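Local coordinates for protein KLLA0F20702p (PDB 5Y5A) that is the telomerase subunit Est1 of a yeast and probably recruits the enzyme to chromosome ends by binding the telomere protein Cdc13, at residues Met205-Ser209 with Asp210-Gln214; Asn333-Ser336 with Asp337-Lys340. One frame throughout, in Å; residues are numbered along the deposited sequence.

Interaction 1: Met205-Ser209 with Asp210-Gln214; sequences MEHLS and DRYQQ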
ATOM      1  N   MET A 205      -6.836 -19.139 -14.251  1.00 79.23           N
ATOM      2  CA  MET A 205      -7.153 -20.128 -15.246  1.00 83.21           C
ATOM      3  C   MET A 205      -7.316 -21.503 -14.614  1.00 86.13           C
ATOM      4  O   MET A 205      -8.196 -22.246 -14.972  1.00 83.62           O
ATOM      5  CB  MET A 205      -6.075 -20.145 -16.311  1.00 82.33           C
ATOM      6  CG  MET A 205      -5.736 -18.774 -16.841  1.00 79.24           C
ATOM      7  SD  MET A 205      -6.988 -18.175 -17.954  1.00 84.16           S
ATOM      8  CE  MET A 205      -6.783 -16.425 -17.817  1.00 79.19           C
ATOM      9  N   GLU A 206      -6.461 -21.818 -13.659  1.00 89.63           N
ATOM     10  CA  GLU A 206      -6.492 -23.119 -13.007  1.00 89.26           C
ATOM     11  C   GLU A 206      -7.715 -23.307 -12.117  1.00 96.33           C
ATOM     12  O   GLU A 206      -7.939 -24.396 -11.582  1.00101.74           O
ATOM     13  CB  GLU A 206      -5.225 -23.323 -12.177  1.00 82.93           C
ATOM     14  CG  GLU A 206      -3.990 -23.629 -12.992  1.00 82.14           C
ATOM     15  CD  GLU A 206      -2.816 -24.015 -12.120  1.00 85.97           C
ATOM     16  OE1 GLU A 206      -2.773 -23.567 -10.955  1.00 89.53           O
ATOM     17  OE2 GLU A 206      -1.948 -24.775 -12.593  1.00 89.28           O
ATOM     18  N   HIS A 207      -8.505 -22.250 -11.956  1.00 94.75           N
ATOM     19  CA  HIS A 207      -9.689 -22.319 -11.106  1.00 92.43           C
ATOM     20  C   HIS A 207     -10.951 -22.679 -11.889  1.00 91.86           C
ATOM     21  O   HIS A 207     -11.150 -22.220 -13.016  1.00 89.47           O
ATOM     22  CB  HIS A 207      -9.890 -20.995 -10.370  1.00 81.96           C
ATOM     23  CG  HIS A 207      -9.767 -21.115  -8.883  1.00 83.05           C
ATOM     24  ND1 HIS A 207     -10.824 -20.896  -8.030  1.00 83.22           N
ATOM     25  CD2 HIS A 207      -8.709 -21.443  -8.103  1.00 85.12           C
ATOM     26  CE1 HIS A 207     -10.424 -21.079  -6.781  1.00 84.46           C
ATOM     27  NE2 HIS A 207      -9.145 -21.410  -6.800  1.00 85.05           N
ATOM     28  N   LEU A 208     -11.804 -23.476 -11.293  1.00 96.56           N
ATOM     29  CA  LEU A 208     -13.011 -23.851 -11.974  1.00103.82           C
ATOM     30  C   LEU A 208     -14.047 -22.763 -11.867  1.00106.19           C
ATOM     31  O   LEU A 208     -14.644 -22.381 -12.859  1.00108.28           O
ATOM     32  CB  LEU A 208     -13.554 -25.130 -11.372  1.00104.63           C
ATOM     33  CG  LEU A 208     -13.785 -24.995  -9.889  1.00 99.28           C
ATOM     34  CD1 LEU A 208     -15.276 -24.854  -9.673  1.00 98.46           C
ATOM     35  CD2 LEU A 208     -13.214 -26.206  -9.183  1.00102.19           C
ATOM     36  N   SER A 209     -14.255 -22.260 -10.662  1.00104.94           N
ATOM     37  CA  SER A 209     -15.255 -21.222 -10.446  1.00105.20           C
ATOM     38  C   SER A 209     -14.606 -19.863 -10.227  1.00101.29           C
ATOM     39  O   SER A 209     -13.380 -19.743 -10.196  1.00 95.90           O
ATOM     40  CB  SER A 209     -16.138 -21.570  -9.247  1.00110.03           C
ATOM     41  OG  SER A 209     -17.087 -20.545  -8.997  1.00111.18           O
ATOM     42  N   ASP A 210     -15.439 -18.840 -10.076  1.00 99.53           N
ATOM     43  CA  ASP A 210     -14.954 -17.511  -9.745  1.00 98.60           C
ATOM     44  C   ASP A 210     -15.005 -17.316  -8.235  1.00 91.54           C
ATOM     45  O   ASP A 210     -14.917 -16.195  -7.738  1.00 87.43           O
ATOM     46  CB  ASP A 210     -15.767 -16.441 -10.477  1.00100.61           C
ATOM     47  CG  ASP A 210     -15.477 -16.413 -11.970  1.00102.37           C
ATOM     48  OD1 ASP A 210     -14.286 -16.462 -12.345  1.00105.02           O
ATOM     49  OD2 ASP A 210     -16.435 -16.349 -12.770  1.00102.29           O
ATOM     50  N   ARG A 211     -15.149 -18.430  -7.519  1.00 91.07           N
ATOM     51  CA  ARG A 211     -15.031 -18.456  -6.064  1.00 91.15           C
ATOM     52  C   ARG A 211     -13.588 -18.728  -5.657  1.00 87.34           C
ATOM     53  O   ARG A 211     -13.030 -19.764  -6.015  1.00 91.13           O
ATOM     54  CB  ARG A 211     -15.934 -19.529  -5.456  1.00 99.16           C
ATOM     55  CG  ARG A 211     -17.412 -19.392  -5.749  1.00106.28           C
ATOM     56  CD  ARG A 211     -18.174 -20.490  -5.026  1.00114.44           C
ATOM     57  NE  ARG A 211     -19.612 -20.431  -5.263  1.00121.97           N
ATOM     58  CZ  ARG A 211     -20.492 -21.260  -4.710  1.00126.89           C
ATOM     59  NH1 ARG A 211     -20.077 -22.212  -3.885  1.00128.92           N
ATOM     60  NH2 ARG A 211     -21.786 -21.138  -4.979  1.00128.04           N
ATOM     61  N   TYR A 212     -12.990 -17.812  -4.900  1.00 79.74           N
ATOM     62  CA  TYR A 212     -11.608 -17.975  -4.453  1.00 77.65           C
ATOM     63  C   TYR A 212     -11.458 -17.754  -2.947  1.00 85.90           C
ATOM     64  O   TYR A 212     -11.803 -16.687  -2.432  1.00 83.79           O
ATOM     65  CB  TYR A 212     -10.674 -17.003  -5.181  1.00 64.54           C
ATOM     66  CG  TYR A 212     -10.717 -17.026  -6.696  1.00 59.46           C
ATOM     67  CD1 TYR A 212     -11.649 -16.272  -7.392  1.00 61.07           C
ATOM     68  CD2 TYR A 212      -9.792 -17.763  -7.430  1.00 64.62           C
ATOM     69  CE1 TYR A 212     -11.679 -16.267  -8.774  1.00 70.14           C
ATOM     70  CE2 TYR A 212      -9.816 -17.769  -8.813  1.00 65.88           C
ATOM     71  CZ  TYR A 212     -10.762 -17.016  -9.480  1.00 73.15           C
ATOM     72  OH  TYR A 212     -10.800 -17.003 -10.857  1.00 77.90           O
ATOM     73  N   GLN A 213     -10.921 -18.747  -2.246  1.00 91.81           N
ATOM     74  CA  GLN A 213     -10.634 -18.593  -0.825  1.00 96.45           C
ATOM     75  C   GLN A 213      -9.458 -17.644  -0.640  1.00 96.62           C
ATOM     76  O   GLN A 213      -8.817 -17.245  -1.611  1.00 98.74           O
ATOM     77  CB  GLN A 213     -10.336 -19.943  -0.166  1.00103.05           C
ATOM     78  CG  GLN A 213     -11.495 -20.929  -0.192  1.00107.68           C
ATOM     79  CD  GLN A 213     -11.600 -21.683  -1.504  1.00109.97           C
ATOM     80  OE1 GLN A 213     -10.777 -21.508  -2.401  1.00109.08           O
ATOM     81  NE2 GLN A 213     -12.614 -22.530  -1.619  1.00112.07           N
ATOM     82  N   GLN A 214      -9.174 -17.297   0.610  1.00 99.76           N
ATOM     83  CA  GLN A 214      -8.178 -16.276   0.932  1.00100.26           C
ATOM     84  C   GLN A 214      -6.771 -16.602   0.437  1.00 88.96           C
ATOM     85  O   GLN A 214      -6.092 -15.751  -0.143  1.00 81.79           O
ATOM     86  CB  GLN A 214      -8.132 -16.058   2.445  1.00114.02           C
ATOM     87  CG  GLN A 214      -9.431 -15.568   3.058  1.00124.32           C
ATOM     88  CD  GLN A 214      -9.318 -15.373   4.559  1.00130.24           C
ATOM     89  OE1 GLN A 214      -8.767 -16.219   5.267  1.00134.38           O
ATOM     90  NE2 GLN A 214      -9.832 -14.249   5.051  1.00127.38           N
TER
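His207 and Tyr212 form an offset aromatic stack across the bend that leaves helix 179-206 in this largely helical N-terminal part of Est1, and the pair illustrates how an irregular connector can be ordered by its own side chains. The two rings stand with centroids 4.3 Å apart and planes 25° from parallel. Tyr212 reaches over one face of the imidazole: its CD2 lies above the middle of the ring, while CE2 comes to 3.3 Å from His207 CG. The side chains run antiparallel to one another, so the hydroxyl end of the tyrosine lies over the CB side of His207, and CE2 also rests 3.6 Å from His207 CB. The tyrosine also touches Arg101 of helix 78-105 and meets the Phe217 ring obliquely.

Polar contacts hold the bend between the two rings. Ser209 OG accepts a hydrogen bond from Arg211 N at 3.2 Å, with an N-H...O angle of 143°, a link from a serine oxygen to the amide two residues on that defines an ST turn. The hydroxyl reaches this amide because OG is turned anti to the serine's own N (chi1 178°), beside the carbonyl carbon and hence facing the following peptide. Asp210 OD1 forms a salt bridge with Arg101, tying the bend to helix 78-105.

A van der Waals contact adds to this: the extended Arg211 chain begins beside the serine, with CG 3.5 Å from Ser209 OG, before leading away. A separate close approach is made by the main chain. The backbone carbonyl of Arg211 sits at the edge of the imidazole, near the ring plane, with O 3.0 Å from His207 CE1.

Interaction 2: Asn333-Ser336 with Asp337-Lys340; sequences NRHS and DRLK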
ATOM      1  N   ASN A 333     -27.847   4.581  -5.373  1.00 61.70           N
ATOM      2  CA  ASN A 333     -27.897   3.123  -5.325  1.00 55.44           C
ATOM      3  C   ASN A 333     -28.730   2.608  -4.158  1.00 51.54           C
ATOM      4  O   ASN A 333     -29.158   3.376  -3.296  1.00 54.92           O
ATOM      5  CB  ASN A 333     -26.481   2.527  -5.283  1.00 59.60           C
ATOM      6  CG  ASN A 333     -25.771   2.769  -3.967  1.00 63.22           C
ATOM      7  OD1 ASN A 333     -26.112   2.169  -2.951  1.00 64.24           O
ATOM      8  ND2 ASN A 333     -24.750   3.627  -3.988  1.00 63.16           N
ATOM      9  N   ARG A 334     -28.956   1.298  -4.141  1.00 50.77           N
ATOM     10  CA  ARG A 334     -29.838   0.669  -3.157  1.00 59.43           C
ATOM     11  C   ARG A 334     -29.333   0.794  -1.716  1.00 58.51           C
ATOM     12  O   ARG A 334     -30.097   0.604  -0.775  1.00 56.47           O
ATOM     13  CB  ARG A 334     -30.048  -0.810  -3.509  1.00 57.54           C
ATOM     14  CG  ARG A 334     -28.773  -1.657  -3.573  1.00 54.00           C
ATOM     15  CD  ARG A 334     -29.113  -2.998  -4.183  1.00 55.47           C
ATOM     16  NE  ARG A 334     -28.027  -3.972  -4.153  1.00 53.15           N
ATOM     17  CZ  ARG A 334     -27.177  -4.177  -5.153  1.00 55.52           C
ATOM     18  NH1 ARG A 334     -27.263  -3.450  -6.259  1.00 54.30           N
ATOM     19  NH2 ARG A 334     -26.234  -5.103  -5.043  1.00 55.07           N
ATOM     20  N   HIS A 335     -28.057   1.129  -1.552  1.00 54.28           N
ATOM     21  CA  HIS A 335     -27.474   1.299  -0.225  1.00 53.93           C
ATOM     22  C   HIS A 335     -27.353   2.768   0.167  1.00 57.09           C
ATOM     23  O   HIS A 335     -26.853   3.088   1.245  1.00 57.76           O
ATOM     24  CB  HIS A 335     -26.093   0.641  -0.155  1.00 50.83           C
ATOM     25  CG  HIS A 335     -26.127  -0.851  -0.277  1.00 52.51           C
ATOM     26  ND1 HIS A 335     -26.612  -1.668   0.721  1.00 54.14           N
ATOM     27  CD2 HIS A 335     -25.730  -1.673  -1.278  1.00 52.93           C
ATOM     28  CE1 HIS A 335     -26.514  -2.930   0.340  1.00 49.81           C
ATOM     29  NE2 HIS A 335     -25.982  -2.961  -0.869  1.00 51.97           N
ATOM     30  N   SER A 336     -27.816   3.655  -0.709  1.00 52.69           N
ATOM     31  CA  SER A 336     -27.636   5.088  -0.515  1.00 47.89           C
ATOM     32  C   SER A 336     -28.267   5.589   0.770  1.00 50.31           C
ATOM     33  O   SER A 336     -27.685   6.421   1.455  1.00 64.64           O
ATOM     34  CB  SER A 336     -28.209   5.866  -1.704  1.00 58.62           C
ATOM     35  OG  SER A 336     -27.480   5.594  -2.891  1.00 60.61           O
ATOM     36  N   ASP A 337     -29.443   5.079   1.115  1.00 53.30           N
ATOM     37  CA  ASP A 337     -30.111   5.542   2.330  1.00 59.51           C
ATOM     38  C   ASP A 337     -29.577   4.868   3.601  1.00 56.71           C
ATOM     39  O   ASP A 337     -30.111   5.068   4.687  1.00 58.92           O
ATOM     40  CB  ASP A 337     -31.624   5.323   2.219  1.00 71.43           C
ATOM     41  CG  ASP A 337     -31.988   3.872   1.977  1.00 81.95           C
ATOM     42  OD1 ASP A 337     -31.191   3.154   1.336  1.00 88.11           O
ATOM     43  OD2 ASP A 337     -33.074   3.451   2.427  1.00 83.23           O
ATOM     44  N   ARG A 338     -28.515   4.083   3.473  1.00 54.18           N
ATOM     45  CA  ARG A 338     -27.948   3.404   4.634  1.00 54.29           C
ATOM     46  C   ARG A 338     -26.610   4.004   5.069  1.00 53.49           C
ATOM     47  O   ARG A 338     -25.876   3.384   5.845  1.00 55.37           O
ATOM     48  CB  ARG A 338     -27.770   1.904   4.342  1.00 55.90           C
ATOM     49  CG  ARG A 338     -29.069   1.139   4.123  1.00 58.37           C
ATOM     50  CD  ARG A 338     -28.819  -0.350   3.817  1.00 62.72           C
ATOM     51  NE  ARG A 338     -28.281  -1.071   4.970  1.00 59.57           N
ATOM     52  CZ  ARG A 338     -27.232  -1.889   4.924  1.00 54.43           C
ATOM     53  NH1 ARG A 338     -26.593  -2.104   3.779  1.00 46.65           N
ATOM     54  NH2 ARG A 338     -26.819  -2.491   6.030  1.00 53.96           N
ATOM     55  N   LEU A 339     -26.291   5.204   4.584  1.00 50.90           N
ATOM     56  CA  LEU A 339     -24.981   5.811   4.858  1.00 51.79           C
ATOM     57  C   LEU A 339     -24.737   6.069   6.346  1.00 52.27           C
ATOM     58  O   LEU A 339     -23.656   5.775   6.853  1.00 44.90           O
ATOM     59  CB  LEU A 339     -24.812   7.116   4.077  1.00 47.51           C
ATOM     60  CG  LEU A 339     -24.570   6.921   2.571  1.00 49.15           C
ATOM     61  CD1 LEU A 339     -24.201   8.241   1.916  1.00 50.79           C
ATOM     62  CD2 LEU A 339     -23.485   5.879   2.309  1.00 42.08           C
ATOM     63  N   LYS A 340     -25.734   6.611   7.043  1.00 51.25           N
ATOM     64  CA  LYS A 340     -25.606   6.846   8.475  1.00 49.82           C
ATOM     65  C   LYS A 340     -25.439   5.517   9.222  1.00 52.84           C
ATOM     66  O   LYS A 340     -24.690   5.437  10.188  1.00 52.07           O
ATOM     67  CB  LYS A 340     -26.812   7.617   9.014  1.00 55.72           C
ATOM     68  CG  LYS A 340     -26.683   8.023  10.487  1.00 65.92           C
ATOM     69  CD  LYS A 340     -28.000   8.567  11.044  1.00 78.41           C
ATOM     70  CE  LYS A 340     -27.964   8.686  12.565  1.00 86.97           C
ATOM     71  NZ  LYS A 340     -29.303   9.022  13.134  1.00 92.95           N
TER
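His335 and Arg338 both set CG anti to their own carbonyl carbon (chi1 -66° in the histidine), which sends the two side chains off side by side, and a bend at chi3 (68°) then turns the guanidinium toward the imidazole. They stand where a type I beta turn, Asn333 to Ser336, leads into helix 339-379 within the Est1 DNA/RNA binding domain, with Arg338 as its N-cap residue. Arg338 NH1 donates to His335 ND1 at 3.1 Å; the acceptor lies in the guanidinium plane, whereas the donor is tilted out of the imidazole plane, the ring and guanidinium planes being 54° apart. His335 NE2 bonds to Leu291 O on helix 285-298, which is consistent with a neutral ring carrying its proton there. The same pair is joined through the backbone, Arg338 N donating to His335 O at 3.0 Å. Arg338 NH2 also forms a salt bridge with Glu301, so an alanine here would probably leave His335 ND1 without its donor and Glu301 without this counter-charge.

The turn is braced from within. Asn333 OD1 takes the His335 amide at 2.6 Å in an Asx turn, and Asn333 N donates to Ser336 OG at 2.7 Å. Beyond the cap, Leu339 leans back on the turn, its CG 3.3 Å from Ser336 O.

How the interactions relate
Followed from the N terminus, the chain meets interaction 1 first, where helix 179-206 ends and the connector to helix 218-230 begins; the contact closes a short bend there and ties it back to helix 78-105. Interaction 2 opens only after that, in the connector between helices 318-325 and 339-379, and closes the turn that starts the second of these while fastening it to helix 285-298. The two are in series and neither nest nor cross. The centres of interaction 1 and interaction 2 lie 31 Å apart, their nearest atoms about 16 Å. Both show side chains close in sequence ordering the chain at a helix end, one at an exit, the other at an entry.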